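Local coordinates for protein leucyl-tRNA synthetase subunit alpha (Aquifex aeolicus, PDB 3PZ5) that forms the isolated CP1 editing domain of leucyl-tRNA synthetase, which probably hydrolyses the ester bond of tRNA charged with the wrong amino acid, at residues F16-E21 / L95-T100; E22-D27 / H48-V53. The protein carries 1 engineered substitution. All coordinates share one frame; numbering follows the deposited sequence.

Interaction 1 (F16-E21 / L95-T100); sequences FYVEIE and LGVYAT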
ATOM      1  N   PHE A  16      -3.325   8.797  -3.286  1.00 25.49           N
ATOM      2  CA  PHE A  16      -3.887   7.778  -4.161  1.00 25.37           C
ATOM      3  C   PHE A  16      -5.367   8.034  -4.394  1.00 25.49           C
ATOM      4  O   PHE A  16      -6.199   7.778  -3.521  1.00 25.68           O
ATOM      5  CB  PHE A  16      -3.701   6.387  -3.545  1.00 25.27           C
ATOM      6  CG  PHE A  16      -2.284   5.878  -3.590  1.00 25.05           C
ATOM      7  CD1 PHE A  16      -1.323   6.360  -2.707  1.00 24.38           C
ATOM      8  CD2 PHE A  16      -1.918   4.899  -4.506  1.00 24.58           C
ATOM      9  CE1 PHE A  16      -0.014   5.883  -2.742  1.00 25.05           C
ATOM     10  CE2 PHE A  16      -0.608   4.414  -4.548  1.00 25.27           C
ATOM     11  CZ  PHE A  16       0.347   4.910  -3.666  1.00 25.01           C
ATOM     12  N   TYR A  17      -5.696   8.536  -5.577  1.00 25.50           N
ATOM     13  CA  TYR A  17      -7.087   8.769  -5.935  1.00 25.43           C
ATOM     14  C   TYR A  17      -7.788   7.462  -6.242  1.00 25.54           C
ATOM     15  O   TYR A  17      -7.272   6.636  -6.991  1.00 25.75           O
ATOM     16  CB  TYR A  17      -7.195   9.752  -7.104  1.00 25.31           C
ATOM     17  CG  TYR A  17      -7.041  11.186  -6.655  1.00 25.40           C
ATOM     18  CD1 TYR A  17      -8.158  11.952  -6.313  1.00 25.22           C
ATOM     19  CD2 TYR A  17      -5.779  11.766  -6.533  1.00 25.68           C
ATOM     20  CE1 TYR A  17      -8.021  13.267  -5.882  1.00 25.32           C
ATOM     21  CE2 TYR A  17      -5.631  13.083  -6.105  1.00 25.67           C
ATOM     22  CZ  TYR A  17      -6.755  13.825  -5.783  1.00 25.82           C
ATOM     23  OH  TYR A  17      -6.608  15.124  -5.354  1.00 26.38           O
ATOM     24  N   VAL A  18      -8.959   7.284  -5.642  1.00 25.61           N
ATOM     25  CA  VAL A  18      -9.779   6.096  -5.831  1.00 25.60           C
ATOM     26  C   VAL A  18     -10.608   6.237  -7.108  1.00 25.80           C
ATOM     27  O   VAL A  18     -11.246   7.262  -7.326  1.00 25.78           O
ATOM     28  CB  VAL A  18     -10.705   5.875  -4.612  1.00 25.62           C
ATOM     29  CG1 VAL A  18     -11.402   4.521  -4.686  1.00 25.44           C
ATOM     30  CG2 VAL A  18      -9.913   5.992  -3.319  1.00 25.65           C
ATOM     31  N   GLU A  19     -10.602   5.199  -7.940  1.00 26.14           N
ATOM     32  CA  GLU A  19     -11.268   5.242  -9.244  1.00 26.62           C
ATOM     33  C   GLU A  19     -12.776   5.003  -9.160  1.00 26.65           C
ATOM     34  O   GLU A  19     -13.273   3.916  -9.478  1.00 26.55           O
ATOM     35  CB  GLU A  19     -10.583   4.287 -10.230  1.00 26.85           C
ATOM     36  CG  GLU A  19      -9.288   4.865 -10.802  1.00 28.33           C
ATOM     37  CD  GLU A  19      -8.373   3.825 -11.435  1.00 30.71           C
ATOM     38  OE1 GLU A  19      -8.865   2.937 -12.176  1.00 31.48           O
ATOM     39  OE2 GLU A  19      -7.146   3.909 -11.199  1.00 31.32           O
ATOM     40  N   ILE A  20     -13.487   6.047  -8.728  1.00 26.59           N
ATOM     41  CA  ILE A  20     -14.934   6.009  -8.501  1.00 26.56           C
ATOM     42  C   ILE A  20     -15.582   7.336  -8.902  1.00 26.68           C
ATOM     43  O   ILE A  20     -14.898   8.261  -9.332  1.00 26.65           O
ATOM     44  CB  ILE A  20     -15.274   5.685  -7.020  1.00 26.49           C
ATOM     45  CG1 ILE A  20     -14.403   6.517  -6.064  1.00 26.73           C
ATOM     46  CG2 ILE A  20     -15.110   4.198  -6.752  1.00 26.59           C
ATOM     47  CD1 ILE A  20     -14.856   6.505  -4.604  1.00 26.28           C
ATOM     48  N   GLU A  21     -16.898   7.429  -8.748  1.00 26.95           N
ATOM     49  CA  GLU A  21     -17.654   8.611  -9.185  1.00 27.42           C
ATOM     50  C   GLU A  21     -17.444   9.865  -8.333  1.00 27.33           C
ATOM     51  O   GLU A  21     -17.431  10.981  -8.859  1.00 27.39           O
ATOM     52  CB  GLU A  21     -19.143   8.287  -9.280  1.00 27.52           C
ATOM     53  CG  GLU A  21     -19.475   7.264 -10.353  1.00 28.56           C
ATOM     54  CD  GLU A  21     -20.877   6.712 -10.220  1.00 29.92           C
ATOM     55  OE1 GLU A  21     -21.757   7.445  -9.708  1.00 30.20           O
ATOM     56  OE2 GLU A  21     -21.095   5.549 -10.632  1.00 30.17           O
ATOM     57  N   LEU A  95     -11.921  -4.442  -0.725  1.00 27.18           N
ATOM     58  CA  LEU A  95     -12.938  -3.396  -0.569  1.00 26.71           C
ATOM     59  C   LEU A  95     -13.810  -3.135  -1.798  1.00 26.39           C
ATOM     60  O   LEU A  95     -14.822  -2.438  -1.706  1.00 26.43           O
ATOM     61  CB  LEU A  95     -12.315  -2.089  -0.055  1.00 26.65           C
ATOM     62  CG  LEU A  95     -11.767  -2.102   1.379  1.00 26.82           C
ATOM     63  CD1 LEU A  95     -11.215  -0.741   1.765  1.00 26.69           C
ATOM     64  CD2 LEU A  95     -12.817  -2.555   2.394  1.00 27.14           C
ATOM     65  N   GLY A  96     -13.423  -3.690  -2.944  1.00 25.99           N
ATOM     66  CA  GLY A  96     -14.231  -3.583  -4.159  1.00 25.56           C
ATOM     67  C   GLY A  96     -13.885  -2.392  -5.035  1.00 25.34           C
ATOM     68  O   GLY A  96     -14.544  -2.144  -6.049  1.00 25.11           O
ATOM     69  N   VAL A  97     -12.847  -1.661  -4.647  1.00 24.94           N
ATOM     70  CA  VAL A  97     -12.433  -0.471  -5.374  1.00 24.94           C
ATOM     71  C   VAL A  97     -10.932  -0.486  -5.678  1.00 25.07           C
ATOM     72  O   VAL A  97     -10.156  -1.224  -5.050  1.00 24.91           O
ATOM     73  CB  VAL A  97     -12.796   0.838  -4.605  1.00 25.07           C
ATOM     74  CG1 VAL A  97     -14.309   1.001  -4.476  1.00 24.51           C
ATOM     75  CG2 VAL A  97     -12.118   0.884  -3.227  1.00 24.87           C
ATOM     76  N   TYR A  98     -10.541   0.349  -6.640  1.00 24.94           N
ATOM     77  CA  TYR A  98      -9.144   0.519  -7.019  1.00 24.83           C
ATOM     78  C   TYR A  98      -8.698   1.966  -6.841  1.00 24.76           C
ATOM     79  O   TYR A  98      -9.485   2.896  -7.020  1.00 24.59           O
ATOM     80  CB  TYR A  98      -8.922   0.062  -8.464  1.00 24.86           C
ATOM     81  CG  TYR A  98      -9.273  -1.391  -8.673  1.00 25.18           C
ATOM     82  CD1 TYR A  98     -10.586  -1.779  -8.950  1.00 25.22           C
ATOM     83  CD2 TYR A  98      -8.298  -2.386  -8.565  1.00 24.93           C
ATOM     84  CE1 TYR A  98     -10.917  -3.118  -9.126  1.00 25.05           C
ATOM     85  CE2 TYR A  98      -8.620  -3.729  -8.738  1.00 24.96           C
ATOM     86  CZ  TYR A  98      -9.932  -4.087  -9.018  1.00 24.86           C
ATOM     87  OH  TYR A  98     -10.265  -5.411  -9.191  1.00 24.81           O
ATOM     88  N   ALA A  99      -7.438   2.141  -6.462  1.00 24.61           N
ATOM     89  CA  ALA A  99      -6.831   3.460  -6.399  1.00 24.54           C
ATOM     90  C   ALA A  99      -5.788   3.597  -7.500  1.00 24.62           C
ATOM     91  O   ALA A  99      -5.261   2.603  -8.001  1.00 24.92           O
ATOM     92  CB  ALA A  99      -6.210   3.697  -5.036  1.00 24.35           C
ATOM     93  N   THR A 100      -5.498   4.831  -7.881  1.00 24.72           N
ATOM     94  CA  THR A 100      -4.534   5.101  -8.937  1.00 24.58           C
ATOM     95  C   THR A 100      -3.168   5.376  -8.333  1.00 24.51           C
ATOM     96  O   THR A 100      -3.003   6.314  -7.552  1.00 24.52           O
ATOM     97  CB  THR A 100      -4.971   6.308  -9.785  1.00 24.60           C
ATOM     98  OG1 THR A 100      -6.333   6.134 -10.188  1.00 24.58           O
ATOM     99  CG2 THR A 100      -4.089   6.457 -11.018  1.00 24.50           C
TER
HETATM  100  O   HOH W   1      -3.437   9.023  -7.446  1.00 14.21           O
HETATM  101  O   HOH W   2     -12.354   1.107  -8.617  1.00 28.01           O
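Tyr17 and Glu19 join Tyr98 and Thr100 through two backbone hydrogen bonds that flank the non-hydrogen-bonded antiparallel pair Val18 and Ala99. Thr100 N donates to Tyr17 O at 2.7 Å. Glu19 N reaches Tyr98 O, also at 2.7 Å, in a nearly straight bond (172° at the hydrogen). Between them the strands draw close, and Val18 CA lies 3.4 Å from Tyr98 O in a CA-H...O contact. Water extends the pairing at both ends, spanning Tyr17 N and Thr100 O at one and Glu19 O and Tyr98 N at the other.

One side-chain hydrogen bond adds to these. Thr100 OG1 donates to Glu19 OE2 over 2.6 Å, using the anti lone pair of the carboxylate, and the two side chains cross at about a right angle. With CG anti to its own carbonyl carbon (chi1 -78°), Glu19 brings this methylene to 3.3 Å from Thr100 OG1. A valine in place of Thr100 would probably leave Glu19 OE2 without this donor and the carboxylate freer to turn.

Apolar contacts gather on the Val18 and Ala99 face. Val18 CG1 packs on Val97 CB at 3.9 Å, and Ile20 CG2 touches Val97 CG1 at 4.0 Å. Farther along, Phe16 CB meets Ala99 CB at 4.0 Å.

Glu19 is the centre of an inverse gamma turn. Leu54 and Ile57 of helix 50-60 cover Val97, and Ile57 also touches Ile20, while strands 25-30 and 107-113 pair with the outer edges of strands 12-18 and 92-100.

Interaction 2 (E22-D27 / H48-V53); sequences ELIYID and HPLVPV. Engineered in segment 22-27: Leu23 (natural residue Pro).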
ATOM      1  N   GLU A  22     -17.297   9.689  -7.025  1.00 27.15           N
ATOM      2  CA  GLU A  22     -17.040  10.831  -6.155  1.00 27.27           C
ATOM      3  C   GLU A  22     -15.547  10.999  -5.916  1.00 27.08           C
ATOM      4  O   GLU A  22     -14.794  10.032  -5.992  1.00 27.37           O
ATOM      5  CB  GLU A  22     -17.844  10.772  -4.836  1.00 27.31           C
ATOM      6  CG  GLU A  22     -18.137   9.384  -4.262  1.00 28.00           C
ATOM      7  CD  GLU A  22     -19.248   8.631  -5.004  1.00 29.09           C
ATOM      8  OE1 GLU A  22     -20.182   9.263  -5.562  1.00 29.13           O
ATOM      9  OE2 GLU A  22     -19.174   7.388  -5.028  1.00 29.06           O
ATOM     10  N   LEU A  23     -15.125  12.237  -5.657  1.00 26.86           N
ATOM     11  CA  LEU A  23     -13.713  12.539  -5.467  1.00 26.51           C
ATOM     12  C   LEU A  23     -13.244  12.128  -4.080  1.00 26.20           C
ATOM     13  O   LEU A  23     -13.547  12.795  -3.084  1.00 26.10           O
ATOM     14  CB  LEU A  23     -13.418  14.019  -5.724  1.00 26.69           C
ATOM     15  CG  LEU A  23     -11.955  14.398  -6.016  1.00 27.22           C
ATOM     16  CD1 LEU A  23     -11.435  13.700  -7.282  1.00 27.21           C
ATOM     17  CD2 LEU A  23     -11.772  15.925  -6.122  1.00 27.03           C
ATOM     18  N   ILE A  24     -12.522  11.010  -4.036  1.00 25.64           N
ATOM     19  CA  ILE A  24     -11.931  10.487  -2.807  1.00 25.14           C
ATOM     20  C   ILE A  24     -10.487  10.082  -3.084  1.00 24.79           C
ATOM     21  O   ILE A  24     -10.187   9.461  -4.104  1.00 24.97           O
ATOM     22  CB  ILE A  24     -12.717   9.259  -2.248  1.00 25.14           C
ATOM     23  CG1 ILE A  24     -14.181   9.630  -1.964  1.00 25.29           C
ATOM     24  CG2 ILE A  24     -12.045   8.706  -0.987  1.00 24.50           C
ATOM     25  CD1 ILE A  24     -15.029   8.488  -1.458  1.00 24.92           C
ATOM     26  N   TYR A  25      -9.598  10.432  -2.165  1.00 24.31           N
ATOM     27  CA  TYR A  25      -8.214  10.009  -2.250  1.00 23.97           C
ATOM     28  C   TYR A  25      -7.740   9.446  -0.916  1.00 23.88           C
ATOM     29  O   TYR A  25      -8.307   9.748   0.134  1.00 23.60           O
ATOM     30  CB  TYR A  25      -7.317  11.169  -2.701  1.00 23.79           C
ATOM     31  CG  TYR A  25      -7.262  12.340  -1.738  1.00 23.19           C
ATOM     32  CD1 TYR A  25      -6.517  12.264  -0.557  1.00 22.65           C
ATOM     33  CD2 TYR A  25      -7.933  13.532  -2.019  1.00 22.42           C
ATOM     34  CE1 TYR A  25      -6.453  13.336   0.324  1.00 22.45           C
ATOM     35  CE2 TYR A  25      -7.875  14.614  -1.140  1.00 21.94           C
ATOM     36  CZ  TYR A  25      -7.129  14.507   0.028  1.00 22.40           C
ATOM     37  OH  TYR A  25      -7.059  15.561   0.913  1.00 22.78           O
ATOM     38  N   ILE A  26      -6.694   8.630  -0.972  1.00 23.92           N
ATOM     39  CA  ILE A  26      -6.111   8.043   0.219  1.00 24.07           C
ATOM     40  C   ILE A  26      -4.683   8.549   0.369  1.00 24.34           C
ATOM     41  O   ILE A  26      -3.798   8.216  -0.427  1.00 24.38           O
ATOM     42  CB  ILE A  26      -6.136   6.495   0.170  1.00 23.99           C
ATOM     43  CG1 ILE A  26      -7.577   5.983   0.074  1.00 23.89           C
ATOM     44  CG2 ILE A  26      -5.440   5.907   1.395  1.00 24.12           C
ATOM     45  CD1 ILE A  26      -7.704   4.543  -0.414  1.00 23.70           C
ATOM     46  N   ASP A  27      -4.467   9.379   1.379  1.00 24.63           N
ATOM     47  CA  ASP A  27      -3.123   9.797   1.705  1.00 25.02           C
ATOM     48  C   ASP A  27      -2.439   8.684   2.476  1.00 25.20           C
ATOM     49  O   ASP A  27      -3.035   8.048   3.349  1.00 25.03           O
ATOM     50  CB  ASP A  27      -3.117  11.107   2.487  1.00 25.21           C
ATOM     51  CG  ASP A  27      -3.276  12.327   1.589  1.00 26.00           C
ATOM     52  OD1 ASP A  27      -3.158  12.186   0.350  1.00 26.60           O
ATOM     53  OD2 ASP A  27      -3.509  13.435   2.124  1.00 27.01           O
ATOM     54  N   HIS A  48      -9.853   2.559   9.965  1.00 25.19           N
ATOM     55  CA  HIS A  48      -9.782   3.697   9.037  1.00 24.85           C
ATOM     56  C   HIS A  48     -11.174   4.067   8.523  1.00 24.79           C
ATOM     57  O   HIS A  48     -11.893   3.210   8.008  1.00 24.87           O
ATOM     58  CB  HIS A  48      -8.831   3.406   7.871  1.00 24.69           C
ATOM     59  CG  HIS A  48      -8.464   4.616   7.065  1.00 24.45           C
ATOM     60  ND1 HIS A  48      -9.340   5.228   6.193  1.00 23.41           N
ATOM     61  CD2 HIS A  48      -7.310   5.323   6.994  1.00 23.84           C
ATOM     62  CE1 HIS A  48      -8.745   6.262   5.627  1.00 22.69           C
ATOM     63  NE2 HIS A  48      -7.512   6.340   6.093  1.00 22.88           N
ATOM     64  N   PRO A  49     -11.556   5.349   8.667  1.00 24.69           N
ATOM     65  CA  PRO A  49     -12.896   5.838   8.333  1.00 24.63           C
ATOM     66  C   PRO A  49     -13.336   5.582   6.892  1.00 24.60           C
ATOM     67  O   PRO A  49     -14.534   5.614   6.608  1.00 24.56           O
ATOM     68  CB  PRO A  49     -12.789   7.345   8.592  1.00 24.51           C
ATOM     69  CG  PRO A  49     -11.744   7.463   9.614  1.00 24.54           C
ATOM     70  CD  PRO A  49     -10.730   6.419   9.252  1.00 24.65           C
ATOM     71  N   LEU A  50     -12.387   5.342   5.990  1.00 24.71           N
ATOM     72  CA  LEU A  50     -12.733   5.075   4.587  1.00 24.63           C
ATOM     73  C   LEU A  50     -13.074   3.608   4.282  1.00 24.53           C
ATOM     74  O   LEU A  50     -13.580   3.298   3.194  1.00 24.54           O
ATOM     75  CB  LEU A  50     -11.658   5.606   3.636  1.00 24.55           C
ATOM     76  CG  LEU A  50     -11.681   7.116   3.378  1.00 24.69           C
ATOM     77  CD1 LEU A  50     -10.550   7.508   2.440  1.00 23.86           C
ATOM     78  CD2 LEU A  50     -13.028   7.572   2.805  1.00 24.80           C
ATOM     79  N   VAL A  51     -12.810   2.715   5.236  1.00 24.22           N
ATOM     80  CA  VAL A  51     -13.118   1.292   5.050  1.00 23.98           C
ATOM     81  C   VAL A  51     -14.606   1.030   4.768  1.00 23.86           C
ATOM     82  O   VAL A  51     -14.932   0.460   3.728  1.00 23.94           O
ATOM     83  CB  VAL A  51     -12.593   0.404   6.207  1.00 23.86           C
ATOM     84  CG1 VAL A  51     -13.118  -1.008   6.077  1.00 23.51           C
ATOM     85  CG2 VAL A  51     -11.079   0.395   6.208  1.00 23.87           C
ATOM     86  N   PRO A  52     -15.510   1.449   5.676  1.00 23.77           N
ATOM     87  CA  PRO A  52     -16.929   1.254   5.374  1.00 23.74           C
ATOM     88  C   PRO A  52     -17.414   2.040   4.147  1.00 23.63           C
ATOM     89  O   PRO A  52     -18.265   1.550   3.405  1.00 23.68           O
ATOM     90  CB  PRO A  52     -17.632   1.745   6.646  1.00 23.61           C
ATOM     91  CG  PRO A  52     -16.631   2.599   7.338  1.00 23.58           C
ATOM     92  CD  PRO A  52     -15.318   1.966   7.042  1.00 23.77           C
ATOM     93  N   VAL A  53     -16.867   3.235   3.939  1.00 23.53           N
ATOM     94  CA  VAL A  53     -17.253   4.090   2.811  1.00 23.63           C
ATOM     95  C   VAL A  53     -16.961   3.417   1.462  1.00 23.78           C
ATOM     96  O   VAL A  53     -17.846   3.304   0.601  1.00 23.52           O
ATOM     97  CB  VAL A  53     -16.527   5.453   2.870  1.00 23.61           C
ATOM     98  CG1 VAL A  53     -16.877   6.315   1.661  1.00 23.39           C
ATOM     99  CG2 VAL A  53     -16.861   6.179   4.160  1.00 23.54           C
TER
HETATM  100  O   HOH W   3      -5.962   8.204   4.436  1.00 26.90           O
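His48 is linked to Asp27 by a water at the edge of its imidazole, in the ring plane, lying 2.9 Å from His48 NE2 and 3.1 Å from Asp27 O. Leu50 CA also lies at the ring edge, in plane. On the ND1 side the ring accepts from Leu50 N at 3.1 Å, the donor tilted 17° from the ring plane. The imidazole is thus gripped through both nitrogens, one held by its own chain and the other tied through water to the strand.

The direct contact is apolar and centres on Leu50. Its CG lies anti to its carbonyl carbon (chi1 -78°), and CD1 beyond reaches segment 22-27, 3.9 Å from Ile24 CG2 and 4.1 Å from Ile26 CG1. Leu50 and the two isoleucines run past each other in opposite directions. One turn further on, Val53 CG1 meets Ile24 CD1 at 4.2 Å. Leu44 of strand 41-44 also touches both Leu50 and Ile26.

Val51 N bonds to His48 O at 3.0 Å, closing the turn into helix 50-60. The bond from Leu50 N to the His48 ring is a side-chain cap of the kind found at helix N-termini, and here the first helical turn packs beside strand 25-30 at the domain surface.

In the fold
The two contacts have centres 9 Å apart on the same side of the domain. Along the chain the order is 16-21, 22-27, 48-53 and 95-100, so both halves of interaction 2 fall between those of interaction 1. Strands 12-18 and 25-30 are consecutive antiparallel neighbours, joined directly where Phe16 O meets Ile26 N and Val18 N meets Ile24 O. Strand 12-18 lies between strands 25-30 and 92-100 in one mixed sheet. Helix 50-60 completes the link: its start packs on Ile24 and Ile26, and its later residues cover Val97 and Ile20. The two contacts so bring both these neighbours of strand 12-18 under the same helix within the editing domain.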